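Long-range contacts in Blr3880 protein (Bradyrhizobium japonicum, PDB 2OOD), which probably catalyses the zinc-dependent hydrolytic deamination of guanine to xanthine and ammonia, the step that opens guanine degradation: residues Arg9-Phe15 with Ala30-Gly36; Glu26-Ala30 with Ser373-Gly377. The contacts are given in a common frame with arbitrary orientation. Residue numbers count along the deposited sequence, not the author numbering.

Interaction 1 of 2, residues Arg9-Phe15 with Ala30-Gly36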
ATOM      1  N   ARG A   9      21.730  24.388  -1.923  1.00 41.00           N
ATOM      2  CA  ARG A   9      21.669  24.616  -0.493  1.00 40.76           C
ATOM      3  C   ARG A   9      20.339  24.186   0.108  1.00 41.81           C
ATOM      4  O   ARG A   9      19.289  24.334  -0.519  1.00 41.50           O
ATOM      5  CB  ARG A   9      21.888  26.095  -0.195  1.00 40.09           C
ATOM      6  CG  ARG A   9      21.740  26.438   1.262  1.00 39.94           C
ATOM      7  CD  ARG A   9      21.838  27.924   1.488  1.00 40.80           C
ATOM      8  NE  ARG A   9      21.796  28.244   2.909  1.00 42.68           N
ATOM      9  CZ  ARG A   9      22.129  29.422   3.419  1.00 43.16           C
ATOM     10  NH1 ARG A   9      22.530  30.398   2.620  1.00 43.83           N
ATOM     11  NH2 ARG A   9      22.072  29.620   4.728  1.00 43.59           N
ATOM     12  N   GLY A  10      20.400  23.670   1.335  1.00 41.84           N
ATOM     13  CA  GLY A  10      19.202  23.236   2.031  1.00 41.20           C
ATOM     14  C   GLY A  10      19.500  22.114   3.007  1.00 41.71           C
ATOM     15  O   GLY A  10      20.666  21.814   3.286  1.00 41.30           O
ATOM     16  N   THR A  11      18.444  21.499   3.536  1.00 41.32           N
ATOM     17  CA  THR A  11      18.579  20.381   4.472  1.00 40.29           C
ATOM     18  C   THR A  11      18.887  19.069   3.721  1.00 39.99           C
ATOM     19  O   THR A  11      18.102  18.622   2.878  1.00 39.96           O
ATOM     20  CB  THR A  11      17.289  20.193   5.278  1.00 40.20           C
ATOM     21  OG1 THR A  11      16.957  21.420   5.935  1.00 40.47           O
ATOM     22  CG2 THR A  11      17.467  19.097   6.315  1.00 41.08           C
ATOM     23  N   PHE A  12      20.026  18.462   4.041  1.00 38.58           N
ATOM     24  CA  PHE A  12      20.468  17.225   3.402  1.00 38.51           C
ATOM     25  C   PHE A  12      20.481  16.012   4.340  1.00 38.77           C
ATOM     26  O   PHE A  12      20.791  16.132   5.527  1.00 38.95           O
ATOM     27  CB  PHE A  12      21.875  17.414   2.839  1.00 38.71           C
ATOM     28  CG  PHE A  12      21.929  18.248   1.600  1.00 38.61           C
ATOM     29  CD1 PHE A  12      21.696  17.676   0.358  1.00 39.25           C
ATOM     30  CD2 PHE A  12      22.225  19.606   1.667  1.00 39.26           C
ATOM     31  CE1 PHE A  12      21.761  18.444  -0.811  1.00 39.49           C
ATOM     32  CE2 PHE A  12      22.291  20.387   0.501  1.00 39.65           C
ATOM     33  CZ  PHE A  12      22.059  19.799  -0.736  1.00 39.30           C
ATOM     34  N   PHE A  13      20.173  14.842   3.784  1.00 37.70           N
ATOM     35  CA  PHE A  13      20.156  13.591   4.540  1.00 35.90           C
ATOM     36  C   PHE A  13      20.597  12.439   3.632  1.00 35.71           C
ATOM     37  O   PHE A  13      19.923  12.117   2.659  1.00 36.37           O
ATOM     38  CB  PHE A  13      18.741  13.306   5.063  1.00 35.52           C
ATOM     39  CG  PHE A  13      18.661  12.153   6.043  1.00 34.84           C
ATOM     40  CD1 PHE A  13      18.618  12.387   7.413  1.00 33.93           C
ATOM     41  CD2 PHE A  13      18.619  10.836   5.597  1.00 34.55           C
ATOM     42  CE1 PHE A  13      18.534  11.323   8.324  1.00 33.32           C
ATOM     43  CE2 PHE A  13      18.535   9.774   6.503  1.00 33.55           C
ATOM     44  CZ  PHE A  13      18.494  10.025   7.864  1.00 32.19           C
ATOM     45  N   ASP A  14      21.726  11.818   3.942  1.00 35.24           N
ATOM     46  CA  ASP A  14      22.187  10.692   3.139  1.00 35.20           C
ATOM     47  C   ASP A  14      22.947   9.695   4.010  1.00 34.98           C
ATOM     48  O   ASP A  14      23.063   9.885   5.217  1.00 35.18           O
ATOM     49  CB  ASP A  14      23.030  11.181   1.946  1.00 34.87           C
ATOM     50  CG  ASP A  14      24.351  11.807   2.360  1.00 35.64           C
ATOM     51  OD1 ASP A  14      24.400  12.518   3.390  1.00 34.74           O
ATOM     52  OD2 ASP A  14      25.343  11.593   1.632  1.00 35.52           O
ATOM     53  N   PHE A  15      23.458   8.633   3.408  1.00 35.06           N
ATOM     54  CA  PHE A  15      24.153   7.611   4.177  1.00 36.38           C
ATOM     55  C   PHE A  15      25.627   7.445   3.851  1.00 37.31           C
ATOM     56  O   PHE A  15      26.061   7.693   2.728  1.00 37.75           O
ATOM     57  CB  PHE A  15      23.434   6.276   3.990  1.00 34.69           C
ATOM     58  CG  PHE A  15      22.039   6.268   4.537  1.00 33.85           C
ATOM     59  CD1 PHE A  15      21.803   5.932   5.861  1.00 32.94           C
ATOM     60  CD2 PHE A  15      20.962   6.625   3.739  1.00 33.98           C
ATOM     61  CE1 PHE A  15      20.511   5.951   6.386  1.00 32.79           C
ATOM     62  CE2 PHE A  15      19.661   6.647   4.261  1.00 34.15           C
ATOM     63  CZ  PHE A  15      19.443   6.308   5.584  1.00 33.02           C
ATOM     64  N   ALA A  30      23.883   7.375   9.064  1.00 37.24           N
ATOM     65  CA  ALA A  30      23.353   8.542   8.369  1.00 36.88           C
ATOM     66  C   ALA A  30      24.249   9.776   8.495  1.00 37.06           C
ATOM     67  O   ALA A  30      25.138   9.840   9.347  1.00 37.43           O
ATOM     68  CB  ALA A  30      21.957   8.862   8.893  1.00 36.17           C
ATOM     69  N   ARG A  31      23.998  10.750   7.628  1.00 36.34           N
ATOM     70  CA  ARG A  31      24.741  12.005   7.598  1.00 36.80           C
ATOM     71  C   ARG A  31      23.702  13.103   7.422  1.00 36.28           C
ATOM     72  O   ARG A  31      22.989  13.145   6.424  1.00 36.78           O
ATOM     73  CB  ARG A  31      25.719  12.018   6.423  1.00 34.81           C
ATOM     74  CG  ARG A  31      26.527  13.284   6.300  1.00 34.55           C
ATOM     75  CD  ARG A  31      27.037  13.441   4.879  1.00 35.82           C
ATOM     76  NE  ARG A  31      28.271  12.712   4.599  1.00 35.96           N
ATOM     77  CZ  ARG A  31      28.617  12.280   3.389  1.00 36.96           C
ATOM     78  NH1 ARG A  31      27.820  12.490   2.353  1.00 36.87           N
ATOM     79  NH2 ARG A  31      29.769  11.656   3.204  1.00 38.44           N
ATOM     80  N   PHE A  32      23.612  13.993   8.395  1.00 36.42           N
ATOM     81  CA  PHE A  32      22.626  15.056   8.335  1.00 37.23           C
ATOM     82  C   PHE A  32      23.217  16.462   8.376  1.00 39.24           C
ATOM     83  O   PHE A  32      24.116  16.746   9.166  1.00 39.92           O
ATOM     84  CB  PHE A  32      21.651  14.888   9.492  1.00 36.78           C
ATOM     85  CG  PHE A  32      20.667  16.000   9.621  1.00 36.53           C
ATOM     86  CD1 PHE A  32      19.629  16.133   8.710  1.00 37.21           C
ATOM     87  CD2 PHE A  32      20.752  16.894  10.679  1.00 36.40           C
ATOM     88  CE1 PHE A  32      18.676  17.147   8.851  1.00 38.38           C
ATOM     89  CE2 PHE A  32      19.810  17.913  10.837  1.00 38.06           C
ATOM     90  CZ  PHE A  32      18.767  18.038   9.921  1.00 38.83           C
ATOM     91  N   HIS A  33      22.701  17.333   7.513  1.00 39.99           N
ATOM     92  CA  HIS A  33      23.121  18.730   7.447  1.00 39.74           C
ATOM     93  C   HIS A  33      21.851  19.557   7.439  1.00 39.78           C
ATOM     94  O   HIS A  33      21.143  19.571   6.439  1.00 40.72           O
ATOM     95  CB  HIS A  33      23.899  19.009   6.160  1.00 39.68           C
ATOM     96  CG  HIS A  33      25.312  18.520   6.189  1.00 40.79           C
ATOM     97  ND1 HIS A  33      26.228  18.955   7.121  1.00 41.13           N
ATOM     98  CD2 HIS A  33      25.966  17.627   5.406  1.00 41.20           C
ATOM     99  CE1 HIS A  33      27.385  18.351   6.913  1.00 41.45           C
ATOM    100  NE2 HIS A  33      27.252  17.540   5.879  1.00 40.91           N
ATOM    101  N   GLN A  34      21.542  20.227   8.546  1.00 41.29           N
ATOM    102  CA  GLN A  34      20.336  21.047   8.595  1.00 41.81           C
ATOM    103  C   GLN A  34      20.417  22.153   7.550  1.00 42.41           C
ATOM    104  O   GLN A  34      19.407  22.516   6.942  1.00 41.99           O
ATOM    105  CB  GLN A  34      20.145  21.679   9.966  1.00 42.26           C
ATOM    106  CG  GLN A  34      18.881  22.510  10.030  1.00 46.83           C
ATOM    107  CD  GLN A  34      18.665  23.163  11.385  1.00 49.51           C
ATOM    108  OE1 GLN A  34      18.717  22.505  12.433  1.00 50.82           O
ATOM    109  NE2 GLN A  34      18.410  24.469  11.370  1.00 51.77           N
ATOM    110  N   ASP A  35      21.623  22.683   7.351  1.00 42.39           N
ATOM    111  CA  ASP A  35      21.865  23.742   6.371  1.00 42.27           C
ATOM    112  C   ASP A  35      23.198  23.478   5.671  1.00 41.66           C
ATOM    113  O   ASP A  35      24.242  23.980   6.092  1.00 41.65           O
ATOM    114  CB  ASP A  35      21.893  25.110   7.062  1.00 43.42           C
ATOM    115  CG  ASP A  35      22.221  26.245   6.100  1.00 46.16           C
ATOM    116  OD1 ASP A  35      21.682  26.252   4.971  1.00 47.24           O
ATOM    117  OD2 ASP A  35      23.012  27.141   6.470  1.00 47.93           O
ATOM    118  N   GLY A  36      23.163  22.691   4.602  1.00 39.69           N
ATOM    119  CA  GLY A  36      24.391  22.371   3.904  1.00 39.24           C
ATOM    120  C   GLY A  36      24.436  22.884   2.485  1.00 40.49           C
ATOM    121  O   GLY A  36      23.443  23.387   1.954  1.00 40.24           O
TER

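Interaction 2 of 2, residues Glu26-Ala30 with Ser373-Gly377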
ATOM      1  N   GLU A  26      21.683   3.296  14.645  1.00 41.05           N
ATOM      2  CA  GLU A  26      21.641   3.502  13.207  1.00 39.62           C
ATOM      3  C   GLU A  26      22.002   4.908  12.756  1.00 38.55           C
ATOM      4  O   GLU A  26      22.451   5.091  11.624  1.00 37.60           O
ATOM      5  CB  GLU A  26      20.262   3.121  12.685  1.00 41.08           C
ATOM      6  CG  GLU A  26      19.756   1.815  13.259  1.00 44.04           C
ATOM      7  CD  GLU A  26      18.582   1.255  12.483  1.00 46.25           C
ATOM      8  OE1 GLU A  26      18.801   0.741  11.367  1.00 47.74           O
ATOM      9  OE2 GLU A  26      17.439   1.333  12.979  1.00 48.91           O
ATOM     10  N   GLN A  27      21.824   5.893  13.635  1.00 39.24           N
ATOM     11  CA  GLN A  27      22.141   7.287  13.313  1.00 39.32           C
ATOM     12  C   GLN A  27      23.555   7.386  12.751  1.00 38.35           C
ATOM     13  O   GLN A  27      23.837   8.210  11.889  1.00 37.64           O
ATOM     14  CB  GLN A  27      22.056   8.167  14.559  1.00 42.29           C
ATOM     15  CG  GLN A  27      20.745   8.081  15.326  1.00 50.26           C
ATOM     16  CD  GLN A  27      20.590   6.780  16.132  1.00 53.78           C
ATOM     17  OE1 GLN A  27      20.117   5.745  15.625  1.00 54.64           O
ATOM     18  NE2 GLN A  27      21.001   6.832  17.404  1.00 57.34           N
ATOM     19  N   ALA A  28      24.435   6.532  13.257  1.00 37.55           N
ATOM     20  CA  ALA A  28      25.825   6.499  12.841  1.00 36.43           C
ATOM     21  C   ALA A  28      26.007   6.172  11.368  1.00 38.05           C
ATOM     22  O   ALA A  28      27.087   6.386  10.814  1.00 39.18           O
ATOM     23  CB  ALA A  28      26.580   5.487  13.683  1.00 35.97           C
ATOM     24  N   ALA A  29      24.974   5.639  10.728  1.00 37.84           N
ATOM     25  CA  ALA A  29      25.093   5.293   9.316  1.00 38.04           C
ATOM     26  C   ALA A  29      24.628   6.457   8.452  1.00 38.41           C
ATOM     27  O   ALA A  29      24.950   6.528   7.266  1.00 39.26           O
ATOM     28  CB  ALA A  29      24.276   4.035   9.007  1.00 37.55           C
ATOM     29  N   ALA A  30      23.883   7.375   9.064  1.00 37.24           N
ATOM     30  CA  ALA A  30      23.353   8.542   8.369  1.00 36.88           C
ATOM     31  C   ALA A  30      24.249   9.776   8.495  1.00 37.06           C
ATOM     32  O   ALA A  30      25.138   9.840   9.347  1.00 37.43           O
ATOM     33  CB  ALA A  30      21.957   8.862   8.893  1.00 36.17           C
ATOM     34  N   SER A 373      13.407   0.414   9.424  1.00 32.99           N
ATOM     35  CA  SER A 373      13.468   1.757   9.989  1.00 34.09           C
ATOM     36  C   SER A 373      13.650   2.763   8.863  1.00 34.05           C
ATOM     37  O   SER A 373      13.940   2.382   7.725  1.00 33.88           O
ATOM     38  CB  SER A 373      14.645   1.869  10.961  1.00 33.72           C
ATOM     39  OG  SER A 373      15.879   1.644  10.299  1.00 33.89           O
ATOM     40  N   PRO A 374      13.462   4.063   9.155  1.00 34.02           N
ATOM     41  CA  PRO A 374      13.644   5.045   8.088  1.00 33.24           C
ATOM     42  C   PRO A 374      15.099   5.015   7.633  1.00 33.70           C
ATOM     43  O   PRO A 374      15.406   5.362   6.498  1.00 33.45           O
ATOM     44  CB  PRO A 374      13.240   6.357   8.753  1.00 32.60           C
ATOM     45  CG  PRO A 374      13.537   6.123  10.181  1.00 32.77           C
ATOM     46  CD  PRO A 374      13.027   4.723  10.393  1.00 33.55           C
ATOM     47  N   TYR A 375      15.988   4.574   8.520  1.00 32.91           N
ATOM     48  CA  TYR A 375      17.408   4.472   8.198  1.00 32.74           C
ATOM     49  C   TYR A 375      17.662   3.340   7.218  1.00 32.66           C
ATOM     50  O   TYR A 375      18.347   3.523   6.213  1.00 33.79           O
ATOM     51  CB  TYR A 375      18.224   4.226   9.461  1.00 33.64           C
ATOM     52  CG  TYR A 375      18.259   5.404  10.400  1.00 34.22           C
ATOM     53  CD1 TYR A 375      19.128   6.463  10.190  1.00 33.80           C
ATOM     54  CD2 TYR A 375      17.423   5.455  11.500  1.00 34.26           C
ATOM     55  CE1 TYR A 375      19.165   7.546  11.061  1.00 34.30           C
ATOM     56  CE2 TYR A 375      17.449   6.529  12.374  1.00 34.74           C
ATOM     57  CZ  TYR A 375      18.322   7.571  12.154  1.00 34.94           C
ATOM     58  OH  TYR A 375      18.346   8.625  13.045  1.00 35.98           O
ATOM     59  N   ARG A 376      17.112   2.170   7.522  1.00 32.71           N
ATOM     60  CA  ARG A 376      17.269   0.991   6.679  1.00 32.13           C
ATOM     61  C   ARG A 376      16.539   1.127   5.346  1.00 31.87           C
ATOM     62  O   ARG A 376      17.057   0.745   4.295  1.00 30.77           O
ATOM     63  CB  ARG A 376      16.748  -0.246   7.418  1.00 33.46           C
ATOM     64  CG  ARG A 376      17.582  -0.678   8.612  1.00 35.61           C
ATOM     65  CD  ARG A 376      16.880  -1.761   9.412  1.00 36.78           C
ATOM     66  NE  ARG A 376      17.749  -2.333  10.437  1.00 40.02           N
ATOM     67  CZ  ARG A 376      17.358  -3.234  11.334  1.00 40.04           C
ATOM     68  NH1 ARG A 376      16.108  -3.663  11.333  1.00 40.66           N
ATOM     69  NH2 ARG A 376      18.215  -3.713  12.225  1.00 40.08           N
ATOM     70  N   GLY A 377      15.329   1.672   5.399  1.00 32.00           N
ATOM     71  CA  GLY A 377      14.541   1.835   4.192  1.00 32.95           C
ATOM     72  C   GLY A 377      15.138   2.798   3.189  1.00 34.03           C
ATOM     73  O   GLY A 377      15.204   2.503   1.999  1.00 34.74           O
TER

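Interaction 1 of 2, residues Arg9-Phe15 with Ala30-Gly36
Ala-30 opens the second strand in a non-hydrogen-bonded pair with Phe-15 (CA–CA 4.4 Å), and its CB lies 3.8 Å from CZ of Phe-13, on the face that carries the phenylalanines Phe-13, Phe-15 and Phe-32. Arg-31 forms a hydrogen-bonded pair with Asp-14: Arg-31 N donates to Asp-14 O at 2.7 Å, and Asp-14 N to Arg-31 O at 3.1 Å. On the other face the same two residues make a salt bridge, Asp-14 OD2 to Arg-31 NH1 at 2.7 Å; Glu-399 is a second acidic partner of Arg-31. Phe-32 returns to the first face, its CD1 4.1 Å from CD1 of Phe-13 and its CE1 3.4 Å from CG2 of Thr-11; helix 434-447 packs against both Phe-13 and Phe-32. His-33 closes the next hydrogen-bonded pair with Phe-12 (Phe-12 N to His-33 O 2.9 Å, His-33 N to Phe-12 O 3.0 Å). At Gln-34 and Asp-35 the chain turns a corner, and the OG1 of Thr-11 sits 2.9 Å from the O of Gln-34. Asp-35 OD1 accepts from Arg-9 NE at 2.9 Å in a salt bridge. Gly-36 then pairs with Gly-10 through Gly-10 N to Gly-36 O (3.1 Å) and Gly-36 N to Gly-10 O (3.0 Å). Between this pair and Phe-12/His-33 the register slips by one, a beta bulge. With the axes of strands 11-15 and 30-33 at 166°, this is an antiparallel ladder whose two strands bend together from one sheet into another, in the small beta domain that accompanies the TIM barrel in amidohydrolases.

Interaction 2 of 2, residues Glu26-Ala30 with Ser373-Gly377
Residues 26-29 form a short 3-10 segment, as the i to i+3 bonds Ala-29 N to Glu-26 O (2.7 Å) and Ala-30 N to Gln-27 O (2.9 Å) attest. Facing it is the first turn of helix 374-380, with Ser-373 at the N-cap: its OG accepts from Arg-376 N at 3.1 Å, while Gly-377 N reaches Ser-373 O at 2.8 Å. The backbones come nearest at Glu-26 and Tyr-375, whose CA atoms are 6.6 Å apart, and mainly side chains make the contact. Glu-26 is its polar centre. OE2 receives a hydrogen bond from Ser-373 OG (3.1 Å), so the capping hydroxyl donates to the carboxylate while accepting from the helix backbone. OE1 forms a long salt bridge to Arg-376 NE, 3.4 Å away; that guanidinium is also held by Glu-368 and by the backbone O of Lys-371. CB of Glu-26 lies over the Tyr-375 ring, 4.2 Å from its centroid and 27° off the normal, a CH-pi contact, with Gln-27 N over the same face. Gln-27 CG approaches Tyr-375 OH at 3.4 Å, and CB of Ala-30 meets the ring edge 3.8 Å from CE1. Tyr-375 is thus wedged against the 3-10 segment by its face and against the start of the next strand by its edge. Beyond the two segments, the ring also touches Phe-13 and Phe-15 of strand 11-15 and Ala-438 of helix 434-447, placing it where the connection between strands 11-15 and 30-33 meets two helices from the C-terminal part of the chain.

Interactions 1 and 2 have centres about 13 Å apart and share Ala-30, the first residue of strand 30-33, directly after the 3-10 segment 26-29. Their segments alternate along the chain: 9-15, then 26-30 running into 30-36, and, some 336 residues later, 373-377. They touch directly, CZ of Phe-15 lying 3.1 Å from the O of Tyr-375 and CZ of Phe-13 lying 4.1 Å from CE1 of Tyr-375. Interaction 1 pairs the strands of an N-terminal hairpin, and interaction 2 ties the connection between them to helix 374-380. Together they join N-terminal strands to a helix late in the chain, away from the zinc and guanine sites.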